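Local coordinates for protein methylmalonate-semialdehyde dehydrogenase (Oceanimonas doudoroffii, PDB 4ZZ7) that probably catalyses the NAD-dependent, CoA-acylating oxidation of methylmalonate semialdehyde to an acyl-CoA, at residues Val220-Phe225 / Gly243-Ala248. Sequence-based numbering, arbitrary orientation.
Sequences VKAVSF and GKRCQA. With NAD (nicotinamide-adenine-dinucleotide), chain M.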
loop_
_atom_site.group_PDB
_atom_site.type_symbol
_atom_site.label_atom_id
_atom_site.label_comp_id
_atom_site.label_asym_id
_atom_site.label_seq_id
_atom_site.Cartn_x
_atom_site.Cartn_y
_atom_site.Cartn_z
ATOM N N VAL A 220 -20.591 -23.043 -2.360
ATOM C CA VAL A 220 -19.246 -22.798 -2.832
ATOM C C VAL A 220 -19.278 -21.434 -3.467
ATOM O O VAL A 220 -19.908 -21.247 -4.497
ATOM C CB VAL A 220 -18.779 -23.841 -3.884
ATOM C CG1 VAL A 220 -17.376 -23.528 -4.370
ATOM C CG2 VAL A 220 -18.796 -25.249 -3.309
ATOM N N LYS A 221 -18.552 -20.507 -2.864
ATOM C CA LYS A 221 -18.544 -19.124 -3.257
ATOM C C LYS A 221 -17.364 -18.699 -4.130
ATOM O O LYS A 221 -17.387 -17.591 -4.651
ATOM C CB LYS A 221 -18.567 -18.258 -2.001
ATOM C CG LYS A 221 -19.958 -17.801 -1.604
ATOM C CD LYS A 221 -20.728 -18.857 -0.852
ATOM C CE LYS A 221 -22.218 -18.821 -1.202
ATOM N NZ LYS A 221 -22.941 -17.587 -0.787
ATOM N N ALA A 222 -16.333 -19.531 -4.271
ATOM C CA ALA A 222 -15.204 -19.200 -5.144
ATOM C C ALA A 222 -14.460 -20.438 -5.575
ATOM O O ALA A 222 -14.302 -21.370 -4.798
ATOM C CB ALA A 222 -14.245 -18.245 -4.443
ATOM N N VAL A 223 -13.964 -20.431 -6.802
ATOM C CA VAL A 223 -13.255 -21.584 -7.344
ATOM C C VAL A 223 -11.888 -21.217 -7.939
ATOM O O VAL A 223 -11.814 -20.451 -8.899
ATOM C CB VAL A 223 -14.118 -22.274 -8.421
ATOM C CG1 VAL A 223 -13.402 -23.503 -8.986
ATOM C CG2 VAL A 223 -15.488 -22.640 -7.841
ATOM N N SER A 224 -10.823 -21.789 -7.371
ATOM C CA SER A 224 -9.446 -21.681 -7.911
ATOM C C SER A 224 -9.064 -22.943 -8.695
ATOM O O SER A 224 -8.891 -24.019 -8.104
ATOM C CB SER A 224 -8.427 -21.485 -6.778
ATOM O OG SER A 224 -8.494 -20.187 -6.205
ATOM N N PHE A 225 -8.940 -22.809 -10.017
ATOM C CA PHE A 225 -8.541 -23.929 -10.874
ATOM C C PHE A 225 -7.189 -23.672 -11.439
ATOM O O PHE A 225 -6.911 -22.558 -11.856
ATOM C CB PHE A 225 -9.492 -24.156 -12.056
ATOM C CG PHE A 225 -9.045 -25.264 -12.988
ATOM C CD1 PHE A 225 -9.282 -26.572 -12.676
ATOM C CD2 PHE A 225 -8.362 -24.982 -14.165
ATOM C CE1 PHE A 225 -8.851 -27.586 -13.512
ATOM C CE2 PHE A 225 -7.929 -25.992 -15.008
ATOM C CZ PHE A 225 -8.175 -27.295 -14.680
ATOM N N GLY A 243 -22.919 -18.087 -11.009
ATOM C CA GLY A 243 -22.790 -16.853 -10.210
ATOM C C GLY A 243 -21.493 -16.627 -9.419
ATOM O O GLY A 243 -21.100 -15.461 -9.174
ATOM N N LYS A 244 -20.836 -17.723 -9.010
ATOM C CA LYS A 244 -19.584 -17.655 -8.240
ATOM C C LYS A 244 -18.314 -17.262 -9.028
ATOM O O LYS A 244 -18.120 -17.638 -10.186
ATOM C CB LYS A 244 -19.333 -18.955 -7.483
ATOM C CG LYS A 244 -18.929 -20.124 -8.370
ATOM C CD LYS A 244 -19.244 -21.459 -7.708
ATOM C CE LYS A 244 -20.737 -21.722 -7.638
ATOM N NZ LYS A 244 -21.008 -22.902 -6.795
ATOM N N ARG A 245 -17.463 -16.494 -8.340
ATOM C CA ARG A 245 -16.219 -15.998 -8.880
ATOM C C ARG A 245 -15.255 -17.147 -9.123
ATOM O O ARG A 245 -15.401 -18.225 -8.530
ATOM C CB ARG A 245 -15.606 -14.999 -7.924
ATOM C CG ARG A 245 -15.295 -15.555 -6.545
ATOM C CD ARG A 245 -14.425 -14.611 -5.731
ATOM N NE ARG A 245 -15.130 -13.418 -5.262
ATOM C CZ ARG A 245 -14.553 -12.400 -4.622
ATOM N NH1 ARG A 245 -13.244 -12.412 -4.342
ATOM N NH2 ARG A 245 -15.292 -11.360 -4.243
ATOM N N CYS A 246 -14.263 -16.904 -9.975
ATOM C CA CYS A 246 -13.366 -17.960 -10.419
ATOM C C CYS A 246 -12.072 -17.388 -10.985
ATOM O O CYS A 246 -12.041 -16.272 -11.507
ATOM C CB CYS A 246 -14.076 -18.841 -11.479
ATOM S SG CYS A 246 -13.120 -20.210 -12.221
ATOM N N GLN A 247 -11.003 -18.174 -10.844
ATOM C CA GLN A 247 -9.713 -17.949 -11.512
ATOM C C GLN A 247 -9.289 -19.323 -12.051
ATOM O O GLN A 247 -9.173 -20.292 -11.295
ATOM C CB GLN A 247 -8.651 -17.335 -10.559
ATOM C CG GLN A 247 -8.324 -18.180 -9.309
ATOM C CD GLN A 247 -7.399 -17.551 -8.251
ATOM O OE1 GLN A 247 -7.159 -18.169 -7.198
ATOM N NE2 GLN A 247 -6.858 -16.359 -8.517
ATOM N N ALA A 248 -9.095 -19.420 -13.355
ATOM C CA ALA A 248 -8.672 -20.654 -13.948
ATOM C C ALA A 248 -7.418 -20.439 -14.761
ATOM O O ALA A 248 -7.413 -19.717 -15.754
ATOM C CB ALA A 248 -9.765 -21.200 -14.825
HETATM P PA NAD M . -6.222 -31.051 -16.328
HETATM O O1A NAD M . -6.678 -32.434 -16.786
HETATM O O2A NAD M . -6.418 -29.819 -17.194
HETATM O O5B NAD M . -6.974 -30.706 -14.931
HETATM C C5B NAD M . -6.475 -31.081 -13.640
HETATM C C4B NAD M . -7.597 -31.165 -12.605
HETATM O O4B NAD M . -8.872 -30.989 -13.228
HETATM C C3B NAD M . -7.668 -32.507 -11.883
HETATM O O3B NAD M . -7.897 -32.250 -10.495
HETATM C C2B NAD M . -8.804 -33.265 -12.566
HETATM O O2B NAD M . -9.631 -34.113 -11.764
HETATM C C1B NAD M . -9.687 -32.161 -13.116
HETATM N N9A NAD M . -10.302 -32.515 -14.430
HETATM C C8A NAD M . -9.695 -33.182 -15.455
HETATM N N7A NAD M . -10.538 -33.312 -16.501
HETATM C C5A NAD M . -11.715 -32.730 -16.161
HETATM C C6A NAD M . -13.039 -32.529 -16.820
HETATM N N6A NAD M . -13.244 -32.990 -18.073
HETATM N N1A NAD M . -14.007 -31.869 -16.128
HETATM C C2A NAD M . -13.797 -31.407 -14.857
HETATM N N3A NAD M . -12.629 -31.543 -14.195
HETATM C C4A NAD M . -11.569 -32.193 -14.784
HETATM O O3 NAD M . -4.638 -31.124 -15.909
HETATM P PN NAD M . -3.681 -32.432 -15.664
HETATM O O1N NAD M . -4.051 -33.152 -14.363
HETATM O O2N NAD M . -3.444 -33.256 -16.936
HETATM O O5D NAD M . -2.356 -31.560 -15.413
HETATM C C5D NAD M . -1.635 -31.004 -16.525
HETATM C C4D NAD M . -1.979 -29.541 -16.872
HETATM O O4D NAD M . -1.651 -28.573 -15.850
HETATM C C3D NAD M . -1.197 -29.086 -18.117
HETATM O O3D NAD M . -2.046 -29.050 -19.268
HETATM C C2D NAD M . -0.608 -27.704 -17.794
HETATM O O2D NAD M . -0.830 -26.764 -18.851
HETATM C C1D NAD M . -1.323 -27.335 -16.506
HETATM N N1N NAD M . -0.593 -26.441 -15.614
HETATM C C2N NAD M . -0.935 -25.146 -15.646
HETATM C C3N NAD M . -0.301 -24.226 -14.817
HETATM C C7N NAD M . -0.621 -22.750 -14.834
HETATM O O7N NAD M . -0.608 -22.054 -15.856
HETATM N N7N NAD M . -0.879 -22.202 -13.659
HETATM C C4N NAD M . 0.669 -24.679 -13.930
HETATM C C5N NAD M . 1.010 -26.025 -13.899
HETATM C C6N NAD M . 0.350 -26.899 -14.765
#
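CG of Q247 sits between the backbone N and the carbonyl carbon (chi1 59°), and the chain runs on extended to bring OE1 to S224, whose OG is anti to its carbonyl carbon (chi1 -72°). S224 OG donates to Q247 OE1 at 2.6 Å, in the plane of the amide and on a lone pair. The Q247 amide is held at its other end too, since NE2 bonds to the carbonyl of L463. K244 NZ donates to V220 O at 3.0 Å, in the carbonyl plane and on a lone pair. NZ also bonds to the carbonyl of L215, and the K244 chain crosses V223, CD lying 3.9 Å from CG2. An alanine at K244 would probably leave the carbonyls of V220 and L215 without this donor and open a gap beside V223. The backbones run parallel. V223 N bonds to R245 O, Q247 N to V223 O, and F225 N to Q247 O at 2.8 Å. On the face carrying V223 and F225, A248 CB lies 4.1 Å from F225 CB. The F225 ring points its edge at NAD, with CE1 3.4 Å from O4B. The two strands, joined through helix 229-241, form a beta-alpha-beta unit of the Rossmann-like NAD-binding domain of aldehyde dehydrogenases.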